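Putative TetR transcriptional regulator (Rhodococcus sp., PDB 2I10) probably binds DNA through an N-terminal helix-turn-helix as a TetR-family transcriptional regulator. Local coordinates at the interface of chains A and B. Coordinates in Å, arbitrary orientation; residue numbers count along the deposited sequence, not the author numbering. Chains: chain A/B, Putative TetR transcriptional regulator.

Contact 1: the interface of chains A and B. Residues chain A 159-160, 162-163, 166; chain B 171, 174, 179, 183-184, 186-187, 190.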
# COMPACT_ATOMS: atom_id res chain seq x y z
N ALA A 159 -6.33 -0.20 -17.59
CA ALA A 159 -5.88 0.88 -16.70
C ALA A 159 -6.92 1.15 -15.62
O ALA A 159 -6.54 1.41 -14.48
CB ALA A 159 -5.60 2.16 -17.45
N LEU A 160 -8.19 1.07 -15.97
CA LEU A 160 -9.25 1.26 -15.00
C LEU A 160 -9.27 0.17 -13.90
O LEU A 160 -9.50 0.51 -12.73
CB LEU A 160 -10.61 1.40 -15.69
CG LEU A 160 -11.80 1.87 -14.85
CD1 LEU A 160 -11.57 3.23 -14.28
CD2 LEU A 160 -13.07 1.88 -15.67
N ARG A 162 -6.54 -1.62 -12.92
CA ARG A 162 -5.36 -1.26 -12.15
C ARG A 162 -5.65 -0.11 -11.18
O ARG A 162 -5.22 -0.14 -10.07
CB ARG A 162 -4.19 -0.88 -13.05
CG ARG A 162 -2.88 -0.66 -12.31
CD ARG A 162 -2.37 -1.95 -11.70
NE ARG A 162 -2.07 -2.93 -12.74
CZ ARG A 162 -1.67 -4.18 -12.53
NH1 ARG A 162 -1.50 -4.65 -11.30
NH2 ARG A 162 -1.43 -4.97 -13.56
N TYR A 163 -6.39 0.90 -11.62
CA TYR A 163 -6.78 1.97 -10.71
C TYR A 163 -7.58 1.42 -9.50
O TYR A 163 -7.34 1.77 -8.36
CB TYR A 163 -7.56 3.09 -11.43
CG TYR A 163 -8.33 3.92 -10.41
CD1 TYR A 163 -7.66 4.90 -9.65
CD2 TYR A 163 -9.70 3.65 -10.14
CE1 TYR A 163 -8.33 5.63 -8.69
CE2 TYR A 163 -10.37 4.36 -9.15
CZ TYR A 163 -9.68 5.35 -8.44
OH TYR A 163 -10.31 6.10 -7.49
N ALA A 166 -5.39 -0.26 -6.96
CA ALA A 166 -4.67 0.75 -6.19
C ALA A 166 -5.58 1.37 -5.12
O ALA A 166 -5.19 1.50 -3.97
CB ALA A 166 -4.14 1.83 -7.16
N LEU B 171 -1.04 3.12 -5.34
CA LEU B 171 -0.12 3.05 -6.50
C LEU B 171 1.23 2.45 -6.10
O LEU B 171 1.80 1.69 -6.86
CB LEU B 171 0.08 4.41 -7.15
CG LEU B 171 -1.13 4.97 -7.89
CD1 LEU B 171 -1.00 6.51 -7.95
CD2 LEU B 171 -1.18 4.39 -9.27
N GLU B 174 0.78 -1.37 -5.95
CA GLU B 174 0.71 -1.93 -7.28
C GLU B 174 2.08 -1.98 -7.93
O GLU B 174 2.43 -2.98 -8.53
CB GLU B 174 -0.36 -1.21 -8.13
CG GLU B 174 -1.78 -1.51 -7.65
CD GLU B 174 -2.08 -2.99 -7.74
OE1 GLU B 174 -1.76 -3.63 -8.76
OE2 GLU B 174 -2.59 -3.53 -6.77
N ALA B 179 3.32 -4.17 -11.30
CA ALA B 179 2.46 -3.60 -12.32
C ALA B 179 3.31 -2.88 -13.38
O ALA B 179 4.28 -2.19 -13.03
CB ALA B 179 1.43 -2.63 -11.68
N GLU B 183 0.88 1.24 -17.59
CA GLU B 183 -0.40 0.95 -16.98
C GLU B 183 -0.58 1.70 -15.64
O GLU B 183 -1.67 2.23 -15.35
CB GLU B 183 -0.51 -0.54 -16.77
CG GLU B 183 -1.83 -1.01 -16.25
CD GLU B 183 -1.97 -2.51 -16.36
OE1 GLU B 183 -1.64 -3.06 -17.42
OE2 GLU B 183 -2.42 -3.13 -15.38
N LEU B 184 0.46 1.72 -14.82
CA LEU B 184 0.37 2.41 -13.52
C LEU B 184 0.26 3.93 -13.69
O LEU B 184 -0.46 4.60 -12.94
CB LEU B 184 1.55 2.02 -12.60
CG LEU B 184 1.21 2.04 -11.11
CD1 LEU B 184 -0.05 1.21 -10.80
CD2 LEU B 184 2.38 1.58 -10.24
N ALA B 186 -1.13 5.37 -16.33
CA ALA B 186 -2.52 5.56 -16.73
C ALA B 186 -3.44 5.52 -15.50
O ALA B 186 -4.30 6.38 -15.35
CB ALA B 186 -2.96 4.53 -17.81
N ALA B 187 -3.21 4.60 -14.58
CA ALA B 187 -3.96 4.56 -13.34
C ALA B 187 -3.84 5.84 -12.48
O ALA B 187 -4.84 6.28 -11.89
CB ALA B 187 -3.58 3.34 -12.51
N LEU B 190 -5.94 8.56 -14.08
CA LEU B 190 -7.34 8.36 -13.66
C LEU B 190 -7.57 8.75 -12.20
O LEU B 190 -8.60 9.35 -11.85
CB LEU B 190 -7.75 6.90 -13.86
CG LEU B 190 -7.81 6.35 -15.28
CD1 LEU B 190 -7.96 4.84 -15.22
CD2 LEU B 190 -8.98 6.97 -16.01

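Contact 2: the interface of chains A and B. Residues chain A 163, 190-191, 193-194; chain B 163, 190-191, 193-194.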
# COMPACT_ATOMS: atom_id res chain seq x y z
N TYR A 163 -6.39 0.90 -11.62
CA TYR A 163 -6.78 1.97 -10.71
C TYR A 163 -7.58 1.42 -9.50
O TYR A 163 -7.34 1.77 -8.36
CB TYR A 163 -7.56 3.09 -11.43
CG TYR A 163 -8.33 3.92 -10.41
CD1 TYR A 163 -7.66 4.90 -9.65
CD2 TYR A 163 -9.70 3.65 -10.14
CE1 TYR A 163 -8.33 5.63 -8.69
CE2 TYR A 163 -10.37 4.36 -9.15
CZ TYR A 163 -9.68 5.35 -8.44
OH TYR A 163 -10.31 6.10 -7.49
N LEU A 190 -15.55 8.79 -3.26
CA LEU A 190 -14.74 9.55 -4.20
C LEU A 190 -14.02 8.65 -5.20
O LEU A 190 -14.03 8.91 -6.38
CB LEU A 190 -13.72 10.42 -3.43
CG LEU A 190 -14.35 11.63 -2.69
CD1 LEU A 190 -13.33 12.40 -1.82
CD2 LEU A 190 -15.05 12.58 -3.64
N ALA A 191 -13.38 7.60 -4.69
CA ALA A 191 -12.60 6.67 -5.49
C ALA A 191 -13.46 5.92 -6.53
O ALA A 191 -13.04 5.74 -7.69
CB ALA A 191 -11.82 5.71 -4.57
N GLN A 193 -15.91 7.18 -8.06
CA GLN A 193 -16.35 8.18 -9.07
C GLN A 193 -15.61 8.08 -10.40
O GLN A 193 -16.12 8.57 -11.41
CB GLN A 193 -16.09 9.60 -8.55
CG GLN A 193 -16.95 10.13 -7.41
CD GLN A 193 -16.60 11.60 -7.14
OE1 GLN A 193 -15.49 12.05 -7.49
NE2 GLN A 193 -17.53 12.34 -6.55
N VAL A 194 -14.40 7.52 -10.40
CA VAL A 194 -13.64 7.42 -11.68
C VAL A 194 -14.12 6.31 -12.66
O VAL A 194 -13.76 6.31 -13.86
CB VAL A 194 -12.08 7.46 -11.47
CG1 VAL A 194 -11.73 7.88 -10.06
CG2 VAL A 194 -11.42 6.16 -11.83
N TYR B 163 -8.37 10.73 0.32
CA TYR B 163 -8.37 9.97 -0.91
C TYR B 163 -7.01 10.05 -1.61
O TYR B 163 -6.54 9.05 -2.11
CB TYR B 163 -9.47 10.43 -1.86
CG TYR B 163 -9.18 10.02 -3.27
CD1 TYR B 163 -9.50 8.74 -3.73
CD2 TYR B 163 -8.56 10.89 -4.15
CE1 TYR B 163 -9.21 8.37 -5.02
CE2 TYR B 163 -8.24 10.51 -5.43
CZ TYR B 163 -8.58 9.25 -5.86
OH TYR B 163 -8.30 8.87 -7.18
N LEU B 190 -5.94 8.56 -14.08
CA LEU B 190 -7.34 8.36 -13.66
C LEU B 190 -7.57 8.75 -12.20
O LEU B 190 -8.60 9.35 -11.85
CB LEU B 190 -7.75 6.90 -13.86
CG LEU B 190 -7.81 6.35 -15.28
CD1 LEU B 190 -7.96 4.84 -15.22
CD2 LEU B 190 -8.98 6.97 -16.01
N ALA B 191 -6.61 8.43 -11.33
CA ALA B 191 -6.80 8.75 -9.91
C ALA B 191 -6.88 10.25 -9.69
O ALA B 191 -7.70 10.72 -8.90
CB ALA B 191 -5.71 8.12 -9.02
N GLN B 193 -8.12 12.46 -11.55
CA GLN B 193 -9.42 12.94 -12.03
C GLN B 193 -10.38 13.27 -10.90
O GLN B 193 -11.26 14.10 -11.06
CB GLN B 193 -10.10 11.91 -12.94
CG GLN B 193 -9.80 12.04 -14.42
CD GLN B 193 -10.34 10.84 -15.24
OE1 GLN B 193 -11.14 10.02 -14.75
NE2 GLN B 193 -9.92 10.76 -16.51
N VAL B 194 -10.22 12.59 -9.77
CA VAL B 194 -11.03 12.84 -8.59
C VAL B 194 -10.83 14.23 -7.99
O VAL B 194 -11.73 14.76 -7.35
CB VAL B 194 -10.80 11.75 -7.52
CG1 VAL B 194 -11.60 12.05 -6.25
CG2 VAL B 194 -11.21 10.36 -8.12

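Contact 3: the interface of chains A and B. Residues chain A 109, 111, 131, 165-166, 169-170, 173; chain B 110, 169-170, 173-174, 177.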
# COMPACT_ATOMS: atom_id res chain seq x y z
N THR A 109 -0.41 -6.51 1.84
CA THR A 109 -0.59 -5.73 0.61
C THR A 109 0.55 -5.97 -0.39
O THR A 109 0.44 -5.65 -1.60
CB THR A 109 -0.69 -4.18 0.90
OG1 THR A 109 0.37 -3.79 1.79
CG2 THR A 109 -2.03 -3.77 1.50
N GLN A 111 4.33 -8.48 -1.39
CA GLN A 111 4.93 -9.81 -1.30
C GLN A 111 6.42 -9.77 -0.84
O GLN A 111 7.24 -10.55 -1.32
CB GLN A 111 4.75 -10.55 -2.64
CG GLN A 111 3.31 -10.50 -3.24
CD GLN A 111 3.03 -9.28 -4.16
OE1 GLN A 111 2.10 -8.50 -3.92
NE2 GLN A 111 3.84 -9.12 -5.22
N ARG A 131 -4.17 -11.83 -5.79
CA ARG A 131 -4.06 -10.55 -6.52
C ARG A 131 -4.55 -10.68 -7.95
O ARG A 131 -5.31 -9.83 -8.47
CB ARG A 131 -2.59 -10.10 -6.60
CG ARG A 131 -2.04 -9.47 -5.38
CD ARG A 131 -0.74 -8.65 -5.75
NE ARG A 131 -1.08 -7.25 -5.73
CZ ARG A 131 -1.14 -6.46 -6.79
NH1 ARG A 131 -0.81 -6.87 -8.01
NH2 ARG A 131 -1.50 -5.22 -6.60
N MSE A 165 -7.66 -1.56 -8.18
CA MSE A 165 -6.73 -2.26 -7.30
C MSE A 165 -5.97 -1.30 -6.38
O MSE A 165 -5.92 -1.48 -5.16
CB MSE A 165 -5.76 -3.09 -8.13
CG MSE A 165 -6.45 -4.14 -9.00
SE MSE A 165 -7.41 -5.43 -7.89
CE MSE A 165 -9.11 -4.55 -7.46
N ALA A 166 -5.39 -0.26 -6.96
CA ALA A 166 -4.67 0.75 -6.19
C ALA A 166 -5.58 1.37 -5.12
O ALA A 166 -5.19 1.50 -3.97
CB ALA A 166 -4.14 1.83 -7.16
N TYR A 169 -6.22 -1.22 -2.24
CA TYR A 169 -5.06 -1.41 -1.38
C TYR A 169 -4.67 -0.11 -0.64
O TYR A 169 -4.20 -0.16 0.50
CB TYR A 169 -3.87 -1.91 -2.20
CG TYR A 169 -4.03 -3.32 -2.73
CD1 TYR A 169 -3.99 -4.44 -1.86
CD2 TYR A 169 -4.14 -3.56 -4.07
CE1 TYR A 169 -4.09 -5.76 -2.37
CE2 TYR A 169 -4.27 -4.86 -4.60
CZ TYR A 169 -4.24 -5.95 -3.74
OH TYR A 169 -4.34 -7.24 -4.30
N GLY A 170 -4.89 1.04 -1.26
CA GLY A 170 -4.49 2.33 -0.64
C GLY A 170 -5.41 2.62 0.51
O GLY A 170 -4.99 3.04 1.58
N VAL A 173 -4.16 0.47 3.33
CA VAL A 173 -3.01 1.13 4.00
C VAL A 173 -3.46 2.29 4.90
O VAL A 173 -3.04 2.36 6.06
CB VAL A 173 -1.94 1.64 2.97
CG1 VAL A 173 -0.74 2.29 3.68
CG2 VAL A 173 -1.46 0.51 2.06
N VAL B 110 3.64 1.79 3.51
CA VAL B 110 3.08 0.49 3.17
C VAL B 110 3.70 -0.59 4.09
O VAL B 110 2.97 -1.31 4.77
CB VAL B 110 3.27 0.14 1.66
CG1 VAL B 110 3.04 -1.35 1.40
CG2 VAL B 110 2.31 1.00 0.78
N TYR B 169 -0.45 5.56 -1.74
CA TYR B 169 -0.06 4.29 -1.14
C TYR B 169 -0.53 3.11 -2.00
O TYR B 169 0.18 2.14 -2.14
CB TYR B 169 -0.64 4.18 0.25
CG TYR B 169 -0.11 5.24 1.17
CD1 TYR B 169 1.27 5.43 1.34
CD2 TYR B 169 -0.98 6.07 1.87
CE1 TYR B 169 1.76 6.42 2.21
CE2 TYR B 169 -0.49 7.07 2.74
CZ TYR B 169 0.86 7.24 2.89
OH TYR B 169 1.35 8.21 3.78
N GLY B 170 -1.72 3.22 -2.60
CA GLY B 170 -2.25 2.14 -3.49
C GLY B 170 -1.43 1.99 -4.74
O GLY B 170 -1.14 0.84 -5.19
N VAL B 173 1.74 0.16 -3.71
CA VAL B 173 1.45 -1.28 -3.60
C VAL B 173 1.44 -1.97 -4.98
O VAL B 173 2.05 -3.01 -5.16
CB VAL B 173 0.11 -1.55 -2.83
CG1 VAL B 173 -0.38 -3.03 -3.09
CG2 VAL B 173 0.31 -1.28 -1.36
N GLU B 174 0.78 -1.37 -5.95
CA GLU B 174 0.71 -1.93 -7.28
C GLU B 174 2.08 -1.98 -7.93
O GLU B 174 2.43 -2.98 -8.53
CB GLU B 174 -0.36 -1.21 -8.13
CG GLU B 174 -1.78 -1.51 -7.65
CD GLU B 174 -2.08 -2.99 -7.74
OE1 GLU B 174 -1.76 -3.63 -8.76
OE2 GLU B 174 -2.59 -3.53 -6.77
N SER B 177 4.22 -4.75 -6.59
CA SER B 177 3.74 -6.07 -6.99
C SER B 177 4.09 -6.31 -8.46
O SER B 177 3.95 -7.40 -8.97
CB SER B 177 2.24 -6.20 -6.71
OG SER B 177 1.98 -5.91 -5.31

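Contact 1: the interface of chains A and B
Helix 157-176 of chain A lies against helix 181-192 and the end of helix 157-177 of chain B, with phi and psi helical at every contact residue except B:Ala179, which sits at -59/138° in the turn between the two B helices. A:Arg162 carries the polar part. Its CG stands anti to the backbone N (chi1 -173°), and bends at chi2 and chi3 swing the guanidinium over to chain B between two carboxylates. B:Glu183, extended beyond CG, offers OE2 to the side of the guanidinium in a salt bridge: NE of A:Arg162 donates to it at 2.7 Å and NH2 of A:Arg162 at 2.8 Å. Both donors have OE2 close to the guanidinium plane but meet it from above the carboxylate plane. At the other end, NH1 of A:Arg162 makes a salt-bridging hydrogen bond to OE1 of B:Glu174 at 2.8 Å, nearly along the C-O axis. B:Ala179 CB covers one guanidinium face toward its rim, and CD1 of B:Leu184 packs on A:Arg162 CG at 3.7 Å. Farther along, the methyls CB of A:Ala159 and CB of B:Ala186 meet at 3.6 Å, while B:Leu190 CD1 rests on A:Leu160 CA at 3.8 Å. Two acids should favour a charged arginine, and this clamp joins the two chains, probably as in the family's dimer.

Contact 2: the interface of chains A and B
B:Val194 and A:Val194, just past the ends of the 181-192 helices, bury the most surface here, followed by A:Tyr163. The valines cross at about a right angle with different chi1 settings: B:Val194 has CG1 anti to the backbone N (177°), whereas A:Val194 is nearly eclipsed (-12°). That angle, with methyls modelled too close together, makes the A:Val194 side chain doubtful. B:Val194 also puts CG2 against the carbonyl O of A:Leu190 at 3.6 Å and CG1 against A:Leu190 CB at 3.9 Å. The two Tyr163 rings come tip to tip, each with CG anti to its backbone N. Each hydroxyl donates within its own chain, from A:Tyr163 OH to A:Ala191 O at 2.8 Å and from B:Tyr163 OH to B:Ala191 O at 2.6 Å. Both bonds use a carbonyl lone pair in plane, tying each ring to its own last helix. The hydrogen bond between A:Tyr163 OH and B:Tyr163 OH, at 3.4 Å, is weak. CE1 of A:Tyr163 touches B:Ala191 CB at 3.6 Å. CG2 of A:Val194 lies over one face of the A:Tyr163 ring and CG1 of B:Val194 over one face of B:Tyr163, both toward the rim. Valines and tyrosines together cap the C-terminal end of the two-fold interface, probably that of a TetR-type dimer.

Contact 3: the interface of chains A and B
The guanidinium of A:Arg131 has B:Ser177 CB over the centre of one face, 3.4 Å from CZ of A:Arg131, and the CG of B:Glu174 at its edge. Arginine and glutamate slide past each other in opposite directions, their flat groups 30° apart. They form a salt bridge, although NH2 is modelled too close to OE2; OE1 of B:Glu174 is at hydrogen-bond distance from A:Arg131 NH2 (2.7 Å), but the crowding there makes the exact geometry uncertain. The arginine chain bends at chi3 (105°) to bring its tip there. B:Ser177 has OG anti to its carbonyl carbon (chi1 -55°), 2.9 Å from both A:Gln111 OE1, in plane on a lone pair, and B:Val173 O, above the carbonyl plane; its one hydrogen must be shared or alternate between them. Beside them B:Val173 pushes CG1 against the A:Tyr169 ring, 3.7 Å from CG, and its CG2 packs on A:Thr109 CB at 3.8 Å. The twin valine, A:Val173, sets CG1 against B:Tyr169 CB. Where the helices cross, glycine lets the backbones approach closely: A:Gly170 CA and B:Gly170 CA are 3.6 Å apart. The patch thus centres on the crossing of the two 157-176/177 helices, flanked by chain A's helix 121-148 and the segments around residues 109-111 of both chains.

Contacts 1 and 2 have C-alpha centres about 11 Å apart, as do contacts 1 and 3, whereas contacts 2 and 3 are about 15 Å apart. Contact 1 is the bridge: it shares A:Tyr163 and B:Leu190 with contact 2, and A:Ala166 and B:Glu174 with contact 3. B:Glu174 faces A:Arg162 of helix 157-176 and A:Arg131 of helix 121-148, which probably couples contacts 1 and 3 through charge. Helices 157-176/177 and 181-192 of both chains build one continuous two-fold interface. TetR-family regulators commonly dimerise through their C-terminal domains, and this surface fits that role, though the structure alone does not prove it.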